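Local coordinates for protein glycoside hydrolase family 81 (Clostridium thermocellum, PDB 6FOP) that hydrolyses beta-1,3-glucans such as laminarin, probably as an endo-acting glucanase of the cellulosome, at residues 34-38 / 463-469; 586-592 / 661-665. All blocks are in the same frame, centred on the assembly; numbering follows the deposited sequence.

Contact 1: residues 34-38 / 463-469. With CA (calcium ion), chain B.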
loop_
_atom_site.group_PDB
_atom_site.type_symbol
_atom_site.label_atom_id
_atom_site.label_comp_id
_atom_site.label_asym_id
_atom_site.label_seq_id
_atom_site.Cartn_x
_atom_site.Cartn_y
_atom_site.Cartn_z
ATOM N N ALA A 34 -12.882 10.956 -11.128
ATOM C CA ALA A 34 -13.048 9.932 -10.114
ATOM C C ALA A 34 -12.425 10.357 -8.780
ATOM O O ALA A 34 -11.348 10.971 -8.749
ATOM C CB ALA A 34 -12.470 8.628 -10.597
ATOM N N VAL A 35 -13.099 10.002 -7.705
ATOM C CA VAL A 35 -12.763 10.461 -6.355
ATOM C C VAL A 35 -11.770 9.509 -5.698
ATOM O O VAL A 35 -12.045 8.323 -5.583
ATOM C CB VAL A 35 -14.053 10.546 -5.519
ATOM C CG1 VAL A 35 -13.748 10.978 -4.102
ATOM C CG2 VAL A 35 -15.054 11.483 -6.194
ATOM N N PRO A 36 -10.600 10.007 -5.254
ATOM C CA PRO A 36 -9.684 9.125 -4.527
ATOM C C PRO A 36 -10.327 8.500 -3.292
ATOM O O PRO A 36 -11.089 9.166 -2.575
ATOM C CB PRO A 36 -8.531 10.061 -4.127
ATOM C CG PRO A 36 -8.586 11.122 -5.184
ATOM C CD PRO A 36 -10.032 11.348 -5.430
ATOM N N THR A 37 -10.017 7.224 -3.058
ATOM C CA THR A 37 -10.465 6.479 -1.873
ATOM C C THR A 37 -9.297 5.664 -1.323
ATOM O O THR A 37 -8.178 5.697 -1.863
ATOM C CB THR A 37 -11.618 5.518 -2.248
ATOM O OG1 THR A 37 -11.140 4.488 -3.122
ATOM C CG2 THR A 37 -12.748 6.251 -2.943
ATOM N N ASN A 38 -9.545 4.926 -0.251
ATOM C CA ASN A 38 -8.563 3.979 0.252
ATOM C C ASN A 38 -7.265 4.645 0.641
ATOM O O ASN A 38 -6.181 4.168 0.338
ATOM C CB ASN A 38 -8.287 2.807 -0.716
ATOM C CG ASN A 38 -9.526 1.997 -0.987
ATOM O OD1 ASN A 38 -10.288 2.283 -1.911
ATOM N ND2 ASN A 38 -9.716 0.931 -0.198
ATOM N N ARG A 463 -11.621 8.270 -15.287
ATOM C CA ARG A 463 -12.600 7.254 -14.895
ATOM C C ARG A 463 -12.265 6.599 -13.560
ATOM O O ARG A 463 -13.144 6.060 -12.904
ATOM C CB ARG A 463 -12.678 6.159 -15.964
ATOM C CG ARG A 463 -13.162 6.646 -17.322
ATOM C CD ARG A 463 -13.054 5.557 -18.385
ATOM N NE ARG A 463 -11.656 5.144 -18.542
ATOM C CZ ARG A 463 -11.228 4.103 -19.248
ATOM N NH1 ARG A 463 -12.087 3.335 -19.914
ATOM N NH2 ARG A 463 -9.932 3.835 -19.276
ATOM N N PHE A 464 -10.987 6.635 -13.184
ATOM C CA PHE A 464 -10.490 6.015 -11.956
ATOM C C PHE A 464 -9.485 6.966 -11.335
ATOM O O PHE A 464 -8.755 7.626 -12.061
ATOM C CB PHE A 464 -9.797 4.669 -12.257
ATOM C CG PHE A 464 -10.686 3.678 -12.977
ATOM C CD1 PHE A 464 -11.626 2.947 -12.287
ATOM C CD2 PHE A 464 -10.634 3.565 -14.356
ATOM C CE1 PHE A 464 -12.468 2.079 -12.944
ATOM C CE2 PHE A 464 -11.476 2.699 -15.024
ATOM C CZ PHE A 464 -12.391 1.952 -14.317
ATOM N N PRO A 465 -9.416 7.004 -9.995
ATOM C CA PRO A 465 -8.462 7.898 -9.370
ATOM C C PRO A 465 -7.039 7.352 -9.503
ATOM O O PRO A 465 -6.846 6.161 -9.811
ATOM C CB PRO A 465 -8.931 7.934 -7.923
ATOM C CG PRO A 465 -9.484 6.561 -7.687
ATOM C CD PRO A 465 -10.102 6.154 -9.008
ATOM N N PHE A 466 -6.047 8.191 -9.284
ATOM C CA PHE A 466 -4.644 7.802 -9.393
ATOM C C PHE A 466 -4.266 6.877 -8.246
ATOM O O PHE A 466 -4.448 7.226 -7.083
ATOM C CB PHE A 466 -3.765 9.047 -9.374
ATOM C CG PHE A 466 -2.307 8.780 -9.601
ATOM C CD1 PHE A 466 -1.834 8.432 -10.855
ATOM C CD2 PHE A 466 -1.395 8.968 -8.584
ATOM C CE1 PHE A 466 -0.490 8.215 -11.042
ATOM C CE2 PHE A 466 -0.046 8.765 -8.778
ATOM C CZ PHE A 466 0.398 8.393 -10.011
ATOM N N LEU A 467 -3.775 5.686 -8.569
ATOM C CA LEU A 467 -3.259 4.731 -7.578
ATOM C C LEU A 467 -4.156 4.555 -6.367
ATOM O O LEU A 467 -3.776 4.879 -5.217
ATOM C CB LEU A 467 -1.832 5.116 -7.156
ATOM C CG LEU A 467 -0.736 5.169 -8.206
ATOM C CD1 LEU A 467 0.594 5.509 -7.549
ATOM C CD2 LEU A 467 -0.642 3.859 -9.006
ATOM N N ARG A 468 -5.339 4.004 -6.600
ATOM C CA ARG A 468 -6.309 3.884 -5.520
ATOM C C ARG A 468 -5.754 3.292 -4.239
ATOM O O ARG A 468 -5.590 3.994 -3.223
ATOM C CB ARG A 468 -7.573 3.128 -5.943
ATOM C CG ARG A 468 -8.671 3.153 -4.892
ATOM C CD ARG A 468 -9.788 2.161 -5.149
ATOM N NE ARG A 468 -10.353 2.337 -6.478
ATOM C CZ ARG A 468 -11.257 3.258 -6.816
ATOM N NH1 ARG A 468 -11.748 4.132 -5.924
ATOM N NH2 ARG A 468 -11.656 3.346 -8.074
ATOM N N ASN A 469 -5.455 1.985 -4.232
ATOM C CA ASN A 469 -5.113 1.362 -2.953
ATOM C C ASN A 469 -3.724 1.703 -2.413
ATOM O O ASN A 469 -3.530 1.727 -1.185
ATOM C CB ASN A 469 -5.336 -0.130 -3.001
ATOM C CG ASN A 469 -6.800 -0.456 -3.149
ATOM O OD1 ASN A 469 -7.284 -0.575 -4.286
ATOM N ND2 ASN A 469 -7.520 -0.557 -2.053
HETATM CA CA CA B . -3.811 5.724 -3.051
HETATM O O HOH W 1 -13.422 6.241 -6.652
HETATM O O HOH W 2 -5.883 6.873 -2.832
HETATM O O HOH W 3 -3.877 4.638 -0.883
HETATM O O HOH W 4 -10.572 -0.659 -2.775
HETATM O O HOH W 5 -3.258 7.517 -4.530
HETATM O O HOH W 6 -2.945 7.368 -1.479
#

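Contact 2: residues 586-592 / 661-665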
loop_
_atom_site.group_PDB
_atom_site.type_symbol
_atom_site.label_atom_id
_atom_site.label_comp_id
_atom_site.label_asym_id
_atom_site.label_seq_id
_atom_site.Cartn_x
_atom_site.Cartn_y
_atom_site.Cartn_z
ATOM N N LEU A 586 9.360 -14.605 -2.548
ATOM C CA LEU A 586 10.660 -14.852 -1.975
ATOM C C LEU A 586 11.130 -13.725 -1.056
ATOM O O LEU A 586 11.976 -13.952 -0.193
ATOM C CB LEU A 586 11.694 -15.143 -3.053
ATOM C CG LEU A 586 11.438 -16.421 -3.896
ATOM C CD1 LEU A 586 12.391 -16.502 -5.080
ATOM C CD2 LEU A 586 11.525 -17.684 -3.045
ATOM N N TYR A 587 10.571 -12.515 -1.233
ATOM C CA TYR A 587 10.887 -11.404 -0.344
ATOM C C TYR A 587 10.675 -11.730 1.107
ATOM O O TYR A 587 11.326 -11.134 1.957
ATOM C CB TYR A 587 10.073 -10.136 -0.701
ATOM C CG TYR A 587 8.617 -10.213 -0.327
ATOM C CD1 TYR A 587 8.171 -9.800 0.941
ATOM C CD2 TYR A 587 7.684 -10.786 -1.182
ATOM C CE1 TYR A 587 6.846 -9.936 1.306
ATOM C CE2 TYR A 587 6.371 -10.938 -0.825
ATOM C CZ TYR A 587 5.936 -10.510 0.432
ATOM O OH TYR A 587 4.621 -10.658 0.791
ATOM N N LEU A 588 9.771 -12.663 1.405
ATOM C CA LEU A 588 9.539 -13.028 2.798
ATOM C C LEU A 588 10.803 -13.519 3.492
ATOM O O LEU A 588 10.935 -13.404 4.710
ATOM C CB LEU A 588 8.483 -14.132 2.868
ATOM C CG LEU A 588 7.058 -13.737 2.491
ATOM C CD1 LEU A 588 6.164 -14.959 2.391
ATOM C CD2 LEU A 588 6.505 -12.731 3.516
ATOM N N GLY A 589 11.700 -14.089 2.699
ATOM C CA GLY A 589 12.946 -14.661 3.168
ATOM C C GLY A 589 14.173 -13.788 3.053
ATOM O O GLY A 589 15.291 -14.288 3.145
ATOM N N LYS A 590 13.995 -12.465 2.909
ATOM C CA LYS A 590 15.164 -11.556 2.895
ATOM C C LYS A 590 16.151 -11.825 4.014
ATOM O O LYS A 590 17.365 -11.792 3.810
ATOM C CB LYS A 590 14.699 -10.102 2.973
ATOM C CG LYS A 590 14.261 -9.523 1.658
ATOM C CD LYS A 590 14.112 -8.015 1.868
ATOM C CE LYS A 590 13.616 -7.301 0.639
ATOM N NZ LYS A 590 14.691 -7.060 -0.363
ATOM N N ASP A 591 15.642 -12.058 5.214
ATOM C CA ASP A 591 16.499 -12.418 6.357
ATOM C C ASP A 591 16.050 -13.792 6.841
ATOM O O ASP A 591 15.020 -13.911 7.522
ATOM C CB ASP A 591 16.389 -11.394 7.483
ATOM C CG ASP A 591 17.342 -11.670 8.629
ATOM O OD1 ASP A 591 17.957 -12.756 8.678
ATOM O OD2 ASP A 591 17.468 -10.775 9.509
ATOM N N PRO A 592 16.809 -14.841 6.504
ATOM C CA PRO A 592 16.414 -16.188 6.986
ATOM C C PRO A 592 16.350 -16.303 8.511
ATOM O O PRO A 592 15.550 -17.082 9.005
ATOM C CB PRO A 592 17.475 -17.113 6.435
ATOM C CG PRO A 592 18.249 -16.349 5.479
ATOM C CD PRO A 592 17.960 -14.894 5.588
ATOM N N LEU A 661 18.040 -21.258 -0.704
ATOM C CA LEU A 661 17.303 -20.093 -0.287
ATOM C C LEU A 661 17.507 -18.936 -1.266
ATOM O O LEU A 661 18.559 -18.829 -1.913
ATOM C CB LEU A 661 17.768 -19.683 1.112
ATOM C CG LEU A 661 17.688 -20.761 2.210
ATOM C CD1 LEU A 661 18.046 -20.168 3.563
ATOM C CD2 LEU A 661 16.284 -21.368 2.247
ATOM N N PRO A 662 16.543 -18.020 -1.338
ATOM C CA PRO A 662 16.746 -16.871 -2.225
ATOM C C PRO A 662 17.984 -16.047 -1.830
ATOM O O PRO A 662 18.206 -15.777 -0.660
ATOM C CB PRO A 662 15.470 -16.047 -2.066
ATOM C CG PRO A 662 14.917 -16.475 -0.745
ATOM C CD PRO A 662 15.247 -17.956 -0.644
ATOM N N ASP A 663 18.719 -15.607 -2.824
ATOM C CA ASP A 663 19.961 -14.867 -2.628
ATOM C C ASP A 663 19.743 -13.454 -3.159
ATOM O O ASP A 663 19.667 -13.238 -4.371
ATOM C CB ASP A 663 21.101 -15.554 -3.373
ATOM C CG ASP A 663 22.472 -14.983 -3.037
ATOM O OD1 ASP A 663 22.547 -13.791 -2.682
ATOM O OD2 ASP A 663 23.473 -15.725 -3.140
ATOM N N PHE A 664 19.644 -12.507 -2.236
ATOM C CA PHE A 664 19.363 -11.112 -2.557
ATOM C C PHE A 664 20.607 -10.282 -2.843
ATOM O O PHE A 664 20.516 -9.079 -3.024
ATOM C CB PHE A 664 18.558 -10.511 -1.414
ATOM C CG PHE A 664 17.223 -11.155 -1.262
ATOM C CD1 PHE A 664 16.178 -10.797 -2.103
ATOM C CD2 PHE A 664 17.045 -12.216 -0.384
ATOM C CE1 PHE A 664 14.937 -11.410 -1.994
ATOM C CE2 PHE A 664 15.827 -12.820 -0.288
ATOM C CZ PHE A 664 14.780 -12.423 -1.085
ATOM N N SER A 665 21.779 -10.910 -2.900
ATOM C CA SER A 665 23.021 -10.185 -3.131
ATOM C C SER A 665 23.402 -10.112 -4.619
ATOM O O SER A 665 24.469 -9.584 -4.951
ATOM C CB SER A 665 24.158 -10.809 -2.333
ATOM O OG SER A 665 24.548 -12.041 -2.875
#

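Contact 1: residues 34-38 / 463-469
T37 and R468 make the one direct hydrogen bond between residues 34-38 and 463-469: R468 NH1 gives a proton to T37 OG1 at 2.9 Å, nearly straight (164°) and in the guanidinium plane. The hydroxyl in turn donates to N38 OD1 at 2.7 Å, so a relay runs from guanidinium through hydroxyl to amide. With R468 CG anti to the backbone N (chi1 -172°) and the chain bent at chi3, the aliphatic part passes beside N38, and R468 CD comes 3.3 Å from N38 OD1; the N38 amide stands almost perpendicular to the guanidinium. At its other nitrogens the arginine is taken up outside the pair, R468 NH2 forming a salt bridge with D453 and a hydrogen bond to G398 O.

Apolar contact fills the other end. A34 CB rests on the F464-P465 peptide and lies 3.8 Å from P465 CD, while P465 CB packs on P36 CA. P465 CG also lies over one face of the R468 guanidinium, near its rim.

Waters and a calcium ion join the loops further. One water bridges R468 NH1 and V35 O; another accepts from N469 ND2, which also gives a hydrogen bond to W478 O, and bonds weakly to N38 OD1. The calcium is held by L467 O (2.3 Å), R468 O (2.5 Å), F470 O and four waters, of which one donates to T37 O and another to N38 O. The 34-38 loop thus reaches the metal through its second shell.

Around this buried junction, I454 at the end of helix 440-455 touches N469, L467 packs on helix 514-534 and on W232 of strand 223-235, and V35 and T37 touch the loop residue W397.

Contact 2: residues 586-592 / 661-665
F664 keeps CG anti to its own carbonyl carbon (chi1 -64°), which carries the ring across to the turn at 586-590, and K590, with CG placed likewise (chi1 -82°), sets that CG over one face of the ring. The result is a CH-pi contact: K590 CG sits 4.0 Å from the centroid of the F664 ring, only 10° off the normal, and the two side chains cross at about a right angle. The lysine backbone joins in, since K590 CA approaches F664 CE2 at 3.5 Å. At the ring edge, close to its plane, L586 O lies 3.3 Å from F664 CZ, so the aromatic rim faces a carbonyl oxygen that also accepts the backbone bond from G589 N. H303, from outside the two segments, meets F664 edge-to-face and also touches K590.

Beside the ring, apolar groups continue the interface. P662 CB packs on L586 CB at 4.0 Å, and P662 CG lies against L586 O. Farther along, P592 CB and L661 CD1 meet at 4.2 Å. No hydrogen bond crosses between the segments, so the contact rests on van der Waals and CH-pi contact, with one carbonyl oxygen at the ring edge.

Each backbone is shaped locally. The 3-10 turn that holds 586-588 leads on to D591, the N-cap of helix 592-606. On the other side D663 OD1 accepts from S665 N in an Asx turn and from S665 OG as well, while D663 OD2 is held by R682 and N677.

Strand 661-662 is an outermost strand of the four-stranded antiparallel C-terminal sheet, paired with strand 673-678, whose S674 and F676 touch L586. Y587 packs on helices 494-511 and 514-534, and K590 on the latter, joining this sheet to the helical part.

The centres of the two contacts lie about 33 Å apart, their nearest atoms about 15 Å. Contact 1 is buried nearer the centre of the chain and joins an N-terminal loop to one of the C-terminal family domain; contact 2 lies farther out, is partly buried, and joins the turn before helix 592-606 to the sheet edge at strand 661-662. Helix 514-534 is common to both, touching L467 in the first and Y587 and K590 in the second. Their chemistry follows their place: the interior junction combines an arginine, bridging waters and calcium with proline packing, whereas the outer one has no hydrogen bond across it and relies on an aromatic ring faced by a lysine methylene, prolines and leucines.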